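Local coordinates for protein putative glucarate dehydratase (PDB 4IT1) that probably catalyses the magnesium-dependent dehydration of D-glucarate to 5-dehydro-4-deoxy-D-glucarate, at residues R53-I58 with L404-D409; R302-N307 with F335-S340. One frame throughout, in Å; residues are numbered along the deposited sequence.

Interaction 1 of 2, residues R53-I58 with L404-D409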
loop_
_atom_site.group_PDB
_atom_site.type_symbol
_atom_site.label_atom_id
_atom_site.label_comp_id
_atom_site.label_asym_id
_atom_site.label_seq_id
_atom_site.Cartn_x
_atom_site.Cartn_y
_atom_site.Cartn_z
ATOM N N ARG A 53 19.040 -21.326 5.529
ATOM C CA ARG A 53 17.945 -20.484 5.997
ATOM C C ARG A 53 18.397 -19.819 7.281
ATOM O O ARG A 53 19.278 -20.334 7.960
ATOM C CB ARG A 53 16.695 -21.335 6.275
ATOM C CG ARG A 53 15.371 -20.596 6.140
ATOM C CD ARG A 53 14.900 -20.534 4.689
ATOM N NE ARG A 53 13.789 -19.597 4.529
ATOM C CZ ARG A 53 13.370 -19.110 3.365
ATOM N NH1 ARG A 53 13.966 -19.460 2.232
ATOM N NH2 ARG A 53 12.351 -18.262 3.336
ATOM N N SER A 54 17.807 -18.676 7.610
ATOM C CA SER A 54 18.100 -18.011 8.873
ATOM C C SER A 54 16.821 -17.743 9.667
ATOM O O SER A 54 15.786 -17.385 9.094
ATOM C CB SER A 54 18.860 -16.712 8.639
ATOM O OG SER A 54 18.053 -15.791 7.934
ATOM N N ILE A 55 16.912 -17.924 10.983
ATOM C CA ILE A 55 15.780 -17.775 11.893
ATOM C C ILE A 55 16.023 -16.573 12.801
ATOM O O ILE A 55 17.079 -16.454 13.425
ATOM C CB ILE A 55 15.578 -19.047 12.743
ATOM C CG1 ILE A 55 15.665 -20.314 11.873
ATOM C CG2 ILE A 55 14.269 -18.986 13.530
ATOM C CD1 ILE A 55 14.487 -20.554 10.950
ATOM N N ILE A 56 15.042 -15.678 12.857
ATOM C CA ILE A 56 15.137 -14.453 13.647
ATOM C C ILE A 56 14.245 -14.530 14.894
ATOM O O ILE A 56 13.069 -14.875 14.805
ATOM C CB ILE A 56 14.755 -13.208 12.807
ATOM C CG1 ILE A 56 15.686 -13.038 11.598
ATOM C CG2 ILE A 56 14.798 -11.945 13.653
ATOM C CD1 ILE A 56 15.320 -13.878 10.391
ATOM N N GLU A 57 14.825 -14.218 16.052
ATOM C CA GLU A 57 14.085 -14.084 17.307
ATOM C C GLU A 57 14.168 -12.650 17.801
ATOM O O GLU A 57 15.254 -12.086 17.900
ATOM C CB GLU A 57 14.671 -14.996 18.383
ATOM C CG GLU A 57 13.751 -16.099 18.877
ATOM C CD GLU A 57 14.207 -16.708 20.200
ATOM O OE1 GLU A 57 13.439 -17.506 20.774
ATOM O OE2 GLU A 57 15.323 -16.392 20.674
ATOM N N ILE A 58 13.017 -12.063 18.102
ATOM C CA ILE A 58 12.968 -10.752 18.739
ATOM C C ILE A 58 12.310 -10.907 20.109
ATOM O O ILE A 58 11.427 -11.745 20.288
ATOM C CB ILE A 58 12.193 -9.722 17.884
ATOM C CG1 ILE A 58 12.758 -9.657 16.458
ATOM C CG2 ILE A 58 12.184 -8.342 18.538
ATOM C CD1 ILE A 58 14.159 -9.094 16.344
ATOM N N LEU A 404 2.960 -19.296 16.581
ATOM C CA LEU A 404 4.028 -20.282 16.507
ATOM C C LEU A 404 5.075 -20.061 17.599
ATOM O O LEU A 404 5.348 -18.920 18.002
ATOM C CB LEU A 404 4.699 -20.235 15.131
ATOM C CG LEU A 404 3.933 -20.593 13.855
ATOM C CD1 LEU A 404 4.809 -20.283 12.651
ATOM C CD2 LEU A 404 3.493 -22.051 13.836
ATOM N N GLU A 405 5.659 -21.162 18.072
ATOM C CA GLU A 405 6.697 -21.097 19.102
ATOM C C GLU A 405 7.949 -21.886 18.716
ATOM O O GLU A 405 7.859 -23.011 18.214
ATOM C CB GLU A 405 6.145 -21.548 20.463
ATOM C CG GLU A 405 5.296 -20.480 21.150
ATOM C CD GLU A 405 4.598 -20.966 22.409
ATOM O OE1 GLU A 405 4.674 -22.171 22.729
ATOM O OE2 GLU A 405 3.962 -20.127 23.081
ATOM N N LEU A 406 9.110 -21.277 18.952
ATOM C CA LEU A 406 10.397 -21.894 18.629
ATOM C C LEU A 406 10.732 -23.076 19.522
ATOM O O LEU A 406 10.791 -22.946 20.746
ATOM C CB LEU A 406 11.532 -20.871 18.722
ATOM C CG LEU A 406 11.929 -20.073 17.480
ATOM C CD1 LEU A 406 13.163 -19.251 17.802
ATOM C CD2 LEU A 406 12.200 -20.975 16.284
ATOM N N ASP A 407 10.946 -24.229 18.897
ATOM C CA ASP A 407 11.523 -25.384 19.570
ATOM C C ASP A 407 13.043 -25.188 19.597
ATOM O O ASP A 407 13.739 -25.514 18.627
ATOM C CB ASP A 407 11.134 -26.673 18.832
ATOM C CG ASP A 407 11.552 -27.942 19.575
ATOM O OD1 ASP A 407 12.414 -27.881 20.479
ATOM O OD2 ASP A 407 11.012 -29.017 19.238
ATOM N N HIS A 408 13.545 -24.647 20.706
ATOM C CA HIS A 408 14.967 -24.309 20.851
ATOM C C HIS A 408 15.908 -25.507 20.742
ATOM O O HIS A 408 17.096 -25.343 20.446
ATOM C CB HIS A 408 15.206 -23.578 22.167
ATOM C CG HIS A 408 14.859 -22.125 22.122
ATOM N ND1 HIS A 408 13.581 -21.672 21.875
ATOM C CD2 HIS A 408 15.621 -21.020 22.306
ATOM C CE1 HIS A 408 13.571 -20.351 21.904
ATOM N NE2 HIS A 408 14.795 -19.931 22.163
ATOM N N ASP A 409 15.372 -26.703 20.983
ATOM C CA ASP A 409 16.123 -27.948 20.811
ATOM C C ASP A 409 16.301 -28.281 19.335
ATOM O O ASP A 409 17.413 -28.563 18.890
ATOM C CB ASP A 409 15.439 -29.113 21.538
ATOM C CG ASP A 409 15.567 -29.022 23.054
ATOM O OD1 ASP A 409 16.021 -27.978 23.578
ATOM O OD2 ASP A 409 15.205 -30.012 23.726
#
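Ile55 and Leu406 meet through methyl groups, CG2 of the isoleucine lying 4.0 Å from CD2 of the leucine, and the two side chains run alongside one another, pointing opposite ways. With CG2 anti to its backbone N and CG1 beside that N (chi1 -45°), Ile55 offers its short branch to the leucine.

One residue along, Ile56 turns to the other side of the strand and packs on Phe136 of helix 128-148. This alternation belongs to the middle strand of the three-stranded antiparallel sheet in the N-terminal capping domain of the enolase superfamily. One side of the sheet faces helix 128-148, while the other receives the chain as it returns from the barrel towards the C-terminus, just before helix 408-421.

Glu57 continues the approach to that returning segment. Leu406 CD1 lies along the glutamate from its methylene to its carboxylate, 3.4 Å from Glu57 CG and 3.5 Å from Glu57 OE1, and the leucine also touches Leu67 of strand 65-70. Extended beyond CG, the glutamate chain carries its carboxylate on to the His408 ring, where Glu57 OE1 sits at the edge, near the ring plane, 3.1 Å from both CE1 and NE2 of His408. Carboxylate and imidazole planes are 57° apart. Next to CE1 on the same ring, His408 ND1 donates to Leu406 O (3.3 Å), the acceptor lying in the ring plane and the donor well above the carbonyl plane. This bond limits rotation of the ring at the start of the helix, where Asp407, the N-cap, accepts weakly from Asp409 N. Glu57 OE2 makes a long, weak ion pair with Arg27.

Interaction 2 of 2, residues R302-N307 with F335-S340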
loop_
_atom_site.group_PDB
_atom_site.type_symbol
_atom_site.label_atom_id
_atom_site.label_comp_id
_atom_site.label_asym_id
_atom_site.label_seq_id
_atom_site.Cartn_x
_atom_site.Cartn_y
_atom_site.Cartn_z
ATOM N N ARG A 302 8.048 -1.013 -15.408
ATOM C CA ARG A 302 8.515 -1.313 -16.759
ATOM C C ARG A 302 7.656 -2.413 -17.392
ATOM O O ARG A 302 7.417 -2.398 -18.595
ATOM C CB ARG A 302 10.009 -1.680 -16.771
ATOM C CG ARG A 302 10.935 -0.522 -16.382
ATOM C CD ARG A 302 12.402 -0.784 -16.724
ATOM N NE ARG A 302 13.022 -1.818 -15.891
ATOM C CZ ARG A 302 13.598 -1.618 -14.700
ATOM N NH1 ARG A 302 13.660 -0.405 -14.154
ATOM N NH2 ARG A 302 14.129 -2.647 -14.053
ATOM N N SER A 303 7.174 -3.350 -16.581
ATOM C CA SER A 303 6.310 -4.417 -17.104
ATOM C C SER A 303 4.991 -3.850 -17.588
ATOM O O SER A 303 4.506 -4.204 -18.659
ATOM C CB SER A 303 6.031 -5.484 -16.051
ATOM O OG SER A 303 5.331 -6.565 -16.633
ATOM N N VAL A 304 4.428 -2.957 -16.784
ATOM C CA VAL A 304 3.130 -2.367 -17.060
ATOM C C VAL A 304 3.167 -1.527 -18.333
ATOM O O VAL A 304 2.163 -1.413 -19.030
ATOM C CB VAL A 304 2.642 -1.553 -15.838
ATOM C CG1 VAL A 304 1.766 -0.380 -16.254
ATOM C CG2 VAL A 304 1.926 -2.469 -14.856
ATOM N N ALA A 305 4.335 -0.954 -18.629
ATOM C CA ALA A 305 4.539 -0.160 -19.841
ATOM C C ALA A 305 4.558 -1.022 -21.103
ATOM O O ALA A 305 4.177 -0.557 -22.179
ATOM C CB ALA A 305 5.831 0.648 -19.734
ATOM N N GLN A 306 5.014 -2.268 -20.973
ATOM C CA GLN A 306 5.151 -3.181 -22.119
ATOM C C GLN A 306 4.053 -4.227 -22.162
ATOM O O GLN A 306 3.957 -4.976 -23.127
ATOM C CB GLN A 306 6.481 -3.932 -22.050
ATOM C CG GLN A 306 7.722 -3.103 -22.302
ATOM C CD GLN A 306 8.988 -3.924 -22.149
ATOM O OE1 GLN A 306 9.845 -3.604 -21.330
ATOM N NE2 GLN A 306 9.100 -5.003 -22.926
ATOM N N ASN A 307 3.255 -4.298 -21.099
ATOM C CA ASN A 307 2.310 -5.404 -20.879
ATOM C C ASN A 307 2.959 -6.803 -20.996
ATOM O O ASN A 307 2.466 -7.677 -21.703
ATOM C CB ASN A 307 1.081 -5.258 -21.795
ATOM C CG ASN A 307 -0.013 -6.259 -21.477
ATOM O OD1 ASN A 307 -0.332 -6.517 -20.311
ATOM N ND2 ASN A 307 -0.596 -6.833 -22.520
ATOM N N PHE A 335 -3.743 -2.185 -11.983
ATOM C CA PHE A 335 -3.266 -2.330 -13.352
ATOM C C PHE A 335 -3.797 -3.586 -14.010
ATOM O O PHE A 335 -3.350 -3.964 -15.082
ATOM C CB PHE A 335 -1.732 -2.252 -13.405
ATOM C CG PHE A 335 -1.198 -0.871 -13.142
ATOM C CD1 PHE A 335 -0.917 -0.450 -11.841
ATOM C CD2 PHE A 335 -1.002 0.026 -14.194
ATOM C CE1 PHE A 335 -0.440 0.834 -11.596
ATOM C CE2 PHE A 335 -0.531 1.314 -13.957
ATOM C CZ PHE A 335 -0.247 1.716 -12.656
ATOM N N GLY A 336 -4.775 -4.216 -13.367
ATOM C CA GLY A 336 -5.483 -5.341 -13.960
ATOM C C GLY A 336 -4.664 -6.611 -14.039
ATOM O O GLY A 336 -4.832 -7.394 -14.964
ATOM N N LEU A 337 -3.790 -6.824 -13.062
ATOM C CA LEU A 337 -2.942 -8.019 -13.050
ATOM C C LEU A 337 -3.415 -8.965 -11.959
ATOM O O LEU A 337 -3.837 -8.518 -10.890
ATOM C CB LEU A 337 -1.471 -7.642 -12.801
ATOM C CG LEU A 337 -0.802 -6.561 -13.665
ATOM C CD1 LEU A 337 0.634 -6.341 -13.212
ATOM C CD2 LEU A 337 -0.845 -6.884 -15.159
ATOM N N GLY A 338 -3.343 -10.267 -12.218
ATOM C CA GLY A 338 -3.611 -11.263 -11.179
ATOM C C GLY A 338 -2.484 -11.290 -10.155
ATOM O O GLY A 338 -1.335 -11.004 -10.493
ATOM N N VAL A 339 -2.812 -11.606 -8.901
ATOM C CA VAL A 339 -1.796 -11.789 -7.861
ATOM C C VAL A 339 -1.945 -13.135 -7.176
ATOM O O VAL A 339 -3.058 -13.633 -6.997
ATOM C CB VAL A 339 -1.868 -10.755 -6.726
ATOM C CG1 VAL A 339 -0.464 -10.273 -6.381
ATOM C CG2 VAL A 339 -2.782 -9.602 -7.081
ATOM N N SER A 340 -0.807 -13.699 -6.785
ATOM C CA SER A 340 -0.747 -14.878 -5.942
ATOM C C SER A 340 0.549 -14.785 -5.152
ATOM O O SER A 340 1.401 -13.953 -5.448
ATOM C CB SER A 340 -0.790 -16.145 -6.788
ATOM O OG SER A 340 -0.903 -17.297 -5.975
#
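Phe335 packs against Val304 from CB outward. Phe335 CB lies 3.9 Å from Val304 CG2, and Phe335 CG keeps the same 3.9 Å from that methyl. Where the ring begins to extend, the other branch takes over: Phe335 CD2 comes within 3.5 Å of Val304 CG1, and Phe335 CE2, one atom further along, is 3.7 Å from it. The valine therefore straddles one flank of the phenylalanine, CG2 near the root and CG1 further out, with the two side chains set roughly perpendicular. CG of Phe335 is anti to its carbonyl carbon (chi1 -71°), which brings the CD2/CE2 side of the ring to the valine. Leu337 adds a looser touch, its CD1 being 4.4 Å from Val304 CG2.

The contact joins the C-terminal end of helix 297-306 to the turn that leads from helix 322-334 into strand 338-341. It thus ties neighbouring beta-alpha units of the barrel together at the end opposite the C-terminal strand ends, where enolase-superfamily barrels carry their active site. The Phe335 ring also meets Phe300 of helix 297-306 at a steep angle, and it lies nearly parallel to Phe335 of the second subunit. Arg301 of the second subunit packs on it as well.

An alanine in place of Val304 would remove both methyls and would probably leave the Phe335 ring freer to turn and without support on this flank.

No hydrogen bond or charge links the two segments, so the contact rests on the fit of hydrocarbon surfaces and gains from shielding them from water.

Interaction 1 is mostly buried and interaction 2 lies at the surface; their centres are 36 Å apart, on opposite sides of the chain's centre, and they share no helix or strand. The 53-58/404-409 pair joins parts 346 residues apart, bringing the C-terminal region of the chain onto the capping-domain sheet, whereas 302-307/335-340 links neighbouring elements within the barrel, 28 residues apart. Chemistry differs accordingly: the first mixes methyl packing with a carboxylate set beside a histidine at a helix start, while the second is wholly apolar. Interaction 2 alone reaches the second subunit, and neither lies at the magnesium site.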